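Local coordinates for protein membrane-bound lytic murein transglycosylase (Agrobacterium tumefaciens, PDB 2PNW) that probably cleaves the glycan strands of bacterial peptidoglycan, as expected of an MltA-type membrane-bound lytic transglycosylase, at residues R123-N134 and F145-F156. Numbering follows the deposited sequence.
Sequences RPPELVDIDNDN and FGKADEEGISYF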
ATOM      1  N   ARG A 123     -15.900   6.178  -7.876  1.00 15.68           N
ATOM      2  CA  ARG A 123     -15.492   6.013  -9.265  1.00 15.54           C
ATOM      3  C   ARG A 123     -16.602   6.458 -10.233  1.00 15.90           C
ATOM      4  O   ARG A 123     -17.730   5.941 -10.174  1.00 15.85           O
ATOM      5  CB  ARG A 123     -15.149   4.544  -9.515  1.00 15.98           C
ATOM      6  CG  ARG A 123     -14.598   4.279 -10.909  1.00 14.30           C
ATOM      7  CD  ARG A 123     -14.420   2.768 -11.064  1.00 16.79           C
ATOM      8  NE  ARG A 123     -13.867   2.452 -12.381  1.00 17.40           N
ATOM      9  CZ  ARG A 123     -13.214   1.325 -12.657  1.00 18.24           C
ATOM     10  NH1 ARG A 123     -13.033   0.398 -11.708  1.00 17.48           N
ATOM     11  NH2 ARG A 123     -12.752   1.136 -13.900  1.00 16.68           N
ATOM     12  N   PRO A 124     -16.292   7.411 -11.137  1.00 16.36           N
ATOM     13  CA  PRO A 124     -17.256   7.840 -12.170  1.00 16.46           C
ATOM     14  C   PRO A 124     -17.541   6.677 -13.119  1.00 16.38           C
ATOM     15  O   PRO A 124     -16.626   5.922 -13.430  1.00 16.64           O
ATOM     16  CB  PRO A 124     -16.489   8.930 -12.933  1.00 15.66           C
ATOM     17  CG  PRO A 124     -15.420   9.407 -11.956  1.00 17.55           C
ATOM     18  CD  PRO A 124     -15.022   8.165 -11.227  1.00 16.23           C
ATOM     19  N   PRO A 125     -18.787   6.564 -13.623  1.00 16.83           N
ATOM     20  CA  PRO A 125     -19.130   5.414 -14.478  1.00 17.38           C
ATOM     21  C   PRO A 125     -18.389   5.438 -15.835  1.00 17.84           C
ATOM     22  O   PRO A 125     -18.322   4.413 -16.522  1.00 17.92           O
ATOM     23  CB  PRO A 125     -20.651   5.571 -14.683  1.00 17.21           C
ATOM     24  CG  PRO A 125     -20.887   7.075 -14.520  1.00 16.72           C
ATOM     25  CD  PRO A 125     -19.921   7.503 -13.453  1.00 17.00           C
ATOM     26  N   GLU A 126     -17.850   6.605 -16.222  1.00 17.16           N
ATOM     27  CA  GLU A 126     -17.139   6.732 -17.495  1.00 16.83           C
ATOM     28  C   GLU A 126     -15.660   6.404 -17.355  1.00 17.03           C
ATOM     29  O   GLU A 126     -14.928   6.447 -18.332  1.00 16.85           O
ATOM     30  CB  GLU A 126     -17.347   8.123 -18.145  1.00 17.59           C
ATOM     31  CG  GLU A 126     -16.590   9.295 -17.460  1.00 18.22           C
ATOM     32  CD  GLU A 126     -17.324   9.926 -16.249  1.00 21.49           C
ATOM     33  OE1 GLU A 126     -18.329   9.361 -15.732  1.00 19.47           O
ATOM     34  OE2 GLU A 126     -16.869  11.012 -15.799  1.00 21.52           O
ATOM     35  N   LEU A 127     -15.213   6.110 -16.136  1.00 16.64           N
ATOM     36  CA  LEU A 127     -13.810   5.769 -15.904  1.00 16.25           C
ATOM     37  C   LEU A 127     -13.681   4.264 -16.086  1.00 17.03           C
ATOM     38  O   LEU A 127     -13.909   3.474 -15.155  1.00 17.18           O
ATOM     39  CB  LEU A 127     -13.327   6.189 -14.508  1.00 15.46           C
ATOM     40  CG  LEU A 127     -11.828   5.943 -14.215  1.00 16.54           C
ATOM     41  CD1 LEU A 127     -10.925   6.842 -15.096  1.00 17.15           C
ATOM     42  CD2 LEU A 127     -11.587   6.238 -12.739  1.00 16.16           C
ATOM     43  N   VAL A 128     -13.329   3.870 -17.303  1.00 16.35           N
ATOM     44  CA  VAL A 128     -13.312   2.449 -17.679  1.00 16.41           C
ATOM     45  C   VAL A 128     -11.911   1.864 -17.583  1.00 16.78           C
ATOM     46  O   VAL A 128     -10.913   2.564 -17.780  1.00 15.97           O
ATOM     47  CB  VAL A 128     -13.897   2.241 -19.093  1.00 16.86           C
ATOM     48  CG1 VAL A 128     -15.363   2.653 -19.110  1.00 17.48           C
ATOM     49  CG2 VAL A 128     -13.042   3.044 -20.184  1.00 16.20           C
ATOM     50  N   ASP A 129     -11.846   0.580 -17.233  1.00 16.93           N
ATOM     51  CA  ASP A 129     -10.626  -0.202 -17.373  1.00 17.36           C
ATOM     52  C   ASP A 129     -10.238  -0.318 -18.842  1.00 17.28           C
ATOM     53  O   ASP A 129     -11.105  -0.436 -19.747  1.00 16.49           O
ATOM     54  CB  ASP A 129     -10.793  -1.601 -16.757  1.00 17.92           C
ATOM     55  CG  ASP A 129     -11.288  -1.533 -15.336  1.00 22.58           C
ATOM     56  OD1 ASP A 129     -10.467  -1.460 -14.418  1.00 26.03           O
ATOM     57  OD2 ASP A 129     -12.520  -1.433 -15.148  1.00 31.42           O
ATOM     58  N   ILE A 130      -8.925  -0.327 -19.068  1.00 16.74           N
ATOM     59  CA  ILE A 130      -8.393  -0.416 -20.434  1.00 16.95           C
ATOM     60  C   ILE A 130      -7.688  -1.746 -20.658  1.00 17.72           C
ATOM     61  O   ILE A 130      -6.860  -2.157 -19.854  1.00 18.29           O
ATOM     62  CB  ILE A 130      -7.378   0.727 -20.717  1.00 17.60           C
ATOM     63  CG1 ILE A 130      -8.028   2.099 -20.515  1.00 16.23           C
ATOM     64  CG2 ILE A 130      -6.735   0.600 -22.149  1.00 17.56           C
ATOM     65  CD1 ILE A 130      -9.098   2.479 -21.571  1.00 17.15           C
ATOM     66  N   ASP A 131      -7.981  -2.394 -21.783  1.00 19.39           N
ATOM     67  CA  ASP A 131      -7.175  -3.545 -22.213  1.00 20.31           C
ATOM     68  C   ASP A 131      -7.198  -3.605 -23.734  1.00 20.36           C
ATOM     69  O   ASP A 131      -7.652  -2.676 -24.385  1.00 18.58           O
ATOM     70  CB  ASP A 131      -7.679  -4.857 -21.581  1.00 21.41           C
ATOM     71  CG  ASP A 131      -9.138  -5.165 -21.921  1.00 25.82           C
ATOM     72  OD1 ASP A 131      -9.676  -4.610 -22.908  1.00 27.96           O
ATOM     73  OD2 ASP A 131      -9.763  -5.949 -21.160  1.00 31.47           O
ATOM     74  N   ASN A 132      -6.728  -4.705 -24.311  1.00 21.33           N
ATOM     75  CA  ASN A 132      -6.721  -4.809 -25.784  1.00 23.95           C
ATOM     76  C   ASN A 132      -8.064  -4.545 -26.470  1.00 24.33           C
ATOM     77  O   ASN A 132      -8.109  -3.951 -27.557  1.00 24.97           O
ATOM     78  CB  ASN A 132      -6.160  -6.162 -26.246  1.00 24.56           C
ATOM     79  CG  ASN A 132      -5.696  -6.117 -27.683  1.00 27.76           C
ATOM     80  OD1 ASN A 132      -4.663  -5.509 -27.992  1.00 32.10           O
ATOM     81  ND2 ASN A 132      -6.471  -6.715 -28.576  1.00 29.40           N
ATOM     82  N   ASP A 133      -9.157  -4.952 -25.832  1.00 25.62           N
ATOM     83  CA  ASP A 133     -10.482  -4.834 -26.443  1.00 26.52           C
ATOM     84  C   ASP A 133     -10.886  -3.375 -26.695  1.00 25.71           C
ATOM     85  O   ASP A 133     -11.634  -3.099 -27.646  1.00 25.05           O
ATOM     86  CB  ASP A 133     -11.560  -5.490 -25.573  1.00 28.25           C
ATOM     87  CG  ASP A 133     -11.316  -6.977 -25.328  1.00 34.16           C
ATOM     88  OD1 ASP A 133     -10.503  -7.597 -26.072  1.00 39.13           O
ATOM     89  OD2 ASP A 133     -11.951  -7.520 -24.371  1.00 39.34           O
ATOM     90  N   ASN A 134     -10.415  -2.438 -25.856  1.00 22.87           N
ATOM     91  CA  ASN A 134     -10.909  -1.069 -25.969  1.00 21.16           C
ATOM     92  C   ASN A 134      -9.830   0.019 -26.122  1.00 20.51           C
ATOM     93  O   ASN A 134     -10.167   1.185 -26.339  1.00 21.10           O
ATOM     94  CB  ASN A 134     -11.906  -0.719 -24.840  1.00 21.43           C
ATOM     95  CG  ASN A 134     -11.250  -0.652 -23.463  1.00 20.60           C
ATOM     96  OD1 ASN A 134     -10.103  -1.047 -23.298  1.00 21.17           O
ATOM     97  ND2 ASN A 134     -11.989  -0.160 -22.460  1.00 22.24           N
ATOM     98  N   PHE A 145      -6.592   2.939 -17.067  1.00 14.85           N
ATOM     99  CA  PHE A 145      -7.921   3.555 -17.055  1.00 15.27           C
ATOM    100  C   PHE A 145      -8.036   4.637 -18.106  1.00 16.46           C
ATOM    101  O   PHE A 145      -7.039   5.263 -18.491  1.00 16.89           O
ATOM    102  CB  PHE A 145      -8.259   4.177 -15.691  1.00 15.53           C
ATOM    103  CG  PHE A 145      -8.208   3.207 -14.552  1.00 15.21           C
ATOM    104  CD1 PHE A 145      -9.342   2.488 -14.189  1.00 16.11           C
ATOM    105  CD2 PHE A 145      -7.021   2.999 -13.862  1.00 13.94           C
ATOM    106  CE1 PHE A 145      -9.295   1.577 -13.109  1.00 14.06           C
ATOM    107  CE2 PHE A 145      -6.957   2.082 -12.799  1.00 16.69           C
ATOM    108  CZ  PHE A 145      -8.108   1.384 -12.425  1.00 17.09           C
ATOM    109  N   GLY A 146      -9.245   4.846 -18.590  1.00 16.36           N
ATOM    110  CA  GLY A 146      -9.498   5.910 -19.557  1.00 16.38           C
ATOM    111  C   GLY A 146     -10.913   6.415 -19.415  1.00 16.90           C
ATOM    112  O   GLY A 146     -11.692   5.892 -18.613  1.00 17.52           O
ATOM    113  N   LYS A 147     -11.250   7.440 -20.181  1.00 16.65           N
ATOM    114  CA  LYS A 147     -12.575   8.039 -20.152  1.00 17.86           C
ATOM    115  C   LYS A 147     -13.395   7.543 -21.354  1.00 18.08           C
ATOM    116  O   LYS A 147     -12.973   7.705 -22.505  1.00 17.61           O
ATOM    117  CB  LYS A 147     -12.450   9.566 -20.182  1.00 16.97           C
ATOM    118  CG  LYS A 147     -13.748  10.313 -20.320  1.00 20.99           C
ATOM    119  CD  LYS A 147     -13.489  11.807 -20.260  1.00 27.77           C
ATOM    120  CE  LYS A 147     -14.552  12.592 -21.012  1.00 33.87           C
ATOM    121  NZ  LYS A 147     -15.707  12.874 -20.145  1.00 36.17           N
ATOM    122  N   ALA A 148     -14.540   6.908 -21.086  1.00 18.40           N
ATOM    123  CA  ALA A 148     -15.422   6.452 -22.161  1.00 20.24           C
ATOM    124  C   ALA A 148     -16.305   7.620 -22.568  1.00 22.13           C
ATOM    125  O   ALA A 148     -16.978   8.207 -21.733  1.00 21.48           O
ATOM    126  CB  ALA A 148     -16.301   5.251 -21.687  1.00 19.93           C
ATOM    127  N   ASP A 149     -16.292   7.979 -23.843  1.00 25.35           N
ATOM    128  CA  ASP A 149     -17.130   9.088 -24.312  1.00 29.57           C
ATOM    129  C   ASP A 149     -17.785   8.678 -25.635  1.00 30.76           C
ATOM    130  O   ASP A 149     -17.598   7.563 -26.075  1.00 29.55           O
ATOM    131  CB  ASP A 149     -16.276  10.357 -24.479  1.00 30.55           C
ATOM    132  CG  ASP A 149     -14.955  10.080 -25.167  1.00 34.22           C
ATOM    133  OD1 ASP A 149     -14.948   9.281 -26.130  1.00 39.54           O
ATOM    134  OD2 ASP A 149     -13.916  10.639 -24.747  1.00 36.19           O
ATOM    135  N   GLU A 150     -18.550   9.578 -26.252  1.00 34.06           N
ATOM    136  CA  GLU A 150     -19.187   9.312 -27.553  1.00 37.46           C
ATOM    137  C   GLU A 150     -18.143   9.050 -28.635  1.00 38.46           C
ATOM    138  O   GLU A 150     -18.409   8.358 -29.608  1.00 39.43           O
ATOM    139  CB  GLU A 150     -20.031  10.509 -27.992  1.00 37.33           C
ATOM    140  CG  GLU A 150     -21.083  10.946 -27.005  1.00 39.41           C
ATOM    141  CD  GLU A 150     -21.918  12.107 -27.514  1.00 40.72           C
ATOM    142  OE1 GLU A 150     -22.633  12.736 -26.687  1.00 45.20           O
ATOM    143  OE2 GLU A 150     -21.863  12.386 -28.742  1.00 45.90           O
ATOM    144  N   GLU A 151     -16.957   9.622 -28.456  1.00 39.86           N
ATOM    145  CA  GLU A 151     -15.880   9.540 -29.444  1.00 41.06           C
ATOM    146  C   GLU A 151     -14.979   8.315 -29.278  1.00 39.23           C
ATOM    147  O   GLU A 151     -13.943   8.215 -29.944  1.00 40.75           O
ATOM    148  CB  GLU A 151     -15.047  10.843 -29.431  1.00 41.52           C
ATOM    149  CG  GLU A 151     -15.349  11.766 -28.225  1.00 44.13           C
ATOM    150  CD  GLU A 151     -14.279  12.832 -27.963  1.00 44.88           C
ATOM    151  OE1 GLU A 151     -13.091  12.471 -27.738  1.00 50.05           O
ATOM    152  OE2 GLU A 151     -14.641  14.039 -27.943  1.00 50.34           O
ATOM    153  N   GLY A 152     -15.369   7.378 -28.414  1.00 36.60           N
ATOM    154  CA  GLY A 152     -14.520   6.235 -28.097  1.00 32.92           C
ATOM    155  C   GLY A 152     -13.905   6.373 -26.708  1.00 30.56           C
ATOM    156  O   GLY A 152     -14.622   6.548 -25.724  1.00 31.75           O
ATOM    157  N   ILE A 153     -12.588   6.296 -26.607  1.00 26.87           N
ATOM    158  CA  ILE A 153     -11.939   6.436 -25.304  1.00 24.15           C
ATOM    159  C   ILE A 153     -10.901   7.539 -25.385  1.00 23.37           C
ATOM    160  O   ILE A 153     -10.200   7.636 -26.400  1.00 21.64           O
ATOM    161  CB  ILE A 153     -11.302   5.126 -24.862  1.00 24.37           C
ATOM    162  CG1 ILE A 153     -12.423   4.154 -24.402  1.00 25.21           C
ATOM    163  CG2 ILE A 153     -10.260   5.331 -23.751  1.00 23.71           C
ATOM    164  CD1 ILE A 153     -11.913   2.887 -23.849  1.00 26.33           C
ATOM    165  N   SER A 154     -10.823   8.349 -24.332  1.00 20.91           N
ATOM    166  CA  SER A 154      -9.808   9.400 -24.245  1.00 20.31           C
ATOM    167  C   SER A 154      -9.137   9.360 -22.859  1.00 18.56           C
ATOM    168  O   SER A 154      -9.500   8.536 -22.008  1.00 17.27           O
ATOM    169  CB  SER A 154     -10.444  10.748 -24.585  1.00 20.34           C
ATOM    170  OG  SER A 154     -11.430  11.110 -23.639  1.00 24.79           O
ATOM    171  N   TYR A 155      -8.141  10.207 -22.620  1.00 17.97           N
ATOM    172  CA  TYR A 155      -7.533  10.256 -21.286  1.00 16.69           C
ATOM    173  C   TYR A 155      -8.500  10.896 -20.275  1.00 16.82           C
ATOM    174  O   TYR A 155      -9.167  11.897 -20.597  1.00 15.30           O
ATOM    175  CB  TYR A 155      -6.199  11.040 -21.342  1.00 16.97           C
ATOM    176  CG  TYR A 155      -5.130  10.272 -22.083  1.00 17.10           C
ATOM    177  CD1 TYR A 155      -4.540   9.141 -21.517  1.00 17.04           C
ATOM    178  CD2 TYR A 155      -4.756  10.648 -23.383  1.00 18.53           C
ATOM    179  CE1 TYR A 155      -3.571   8.408 -22.210  1.00 17.60           C
ATOM    180  CE2 TYR A 155      -3.802   9.922 -24.093  1.00 16.91           C
ATOM    181  CZ  TYR A 155      -3.226   8.809 -23.494  1.00 16.52           C
ATOM    182  OH  TYR A 155      -2.277   8.116 -24.162  1.00 16.99           O
ATOM    183  N   PHE A 156      -8.540  10.353 -19.054  1.00 15.44           N
ATOM    184  CA  PHE A 156      -9.384  10.926 -18.018  1.00 15.76           C
ATOM    185  C   PHE A 156      -8.701  12.211 -17.524  1.00 16.46           C
ATOM    186  O   PHE A 156      -7.464  12.285 -17.532  1.00 16.28           O
ATOM    187  CB  PHE A 156      -9.608   9.924 -16.875  1.00 15.61           C
ATOM    188  CG  PHE A 156     -10.767  10.288 -16.008  1.00 15.38           C
ATOM    189  CD1 PHE A 156     -12.068   9.923 -16.364  1.00 17.56           C
ATOM    190  CD2 PHE A 156     -10.570  11.090 -14.868  1.00 14.65           C
ATOM    191  CE1 PHE A 156     -13.161  10.307 -15.551  1.00 18.95           C
ATOM    192  CE2 PHE A 156     -11.647  11.480 -14.078  1.00 17.52           C
ATOM    193  CZ  PHE A 156     -12.931  11.083 -14.418  1.00 18.03           C
TER
HETATM  194  O   HOH W   1     -15.567  12.972 -17.227  1.00 32.64           O
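Leu127 and Phe156 meet in the tightly packed part of this contact: methyl CD1 of Leu127 lies 3.5 Å from CD1 of Phe156, and 3.8 Å from CB of Phe145. With CG anti to the backbone N (chi1 -176°), Leu127 places its CD1 methyl against both aromatic residues, and Phe260 of strand 259-263 also touches it. Phe145, flat and apolar, rests against Tyr206 and Ala208 of strand 201-209 and receives Arg123 NH2 at its ring edge, 3.6 Å from CE1. That guanidinium grips Leu127 O side-on through NE and NH2; the two bonds hold its plane, and NH2 also makes a salt bridge to Asp129 OD2, weak as a hydrogen bond. Strands 127-129, 145-149 and 152-154 form a small antiparallel meander within the MltA-specific insert. Between the first two, Val128 and Gly146 form a hydrogen-bonded pair, and Ala148 N donates almost straight to Glu126 O (2.8 Å, 169°). Gly146, lacking a side chain, leaves room for Ile130 to lie close over the backbone. The Val128 face is nearer the solvent, though its contacts are as close: Val128 and Ile130 reach tip to tip toward Ile153 CD1, 3.6 Å from Ile130 CD1. At the polar margin, Glu126 OE2 and Lys147 NZ share a bridging water, whereas Glu126 OE1 is salt-bridged to Arg170.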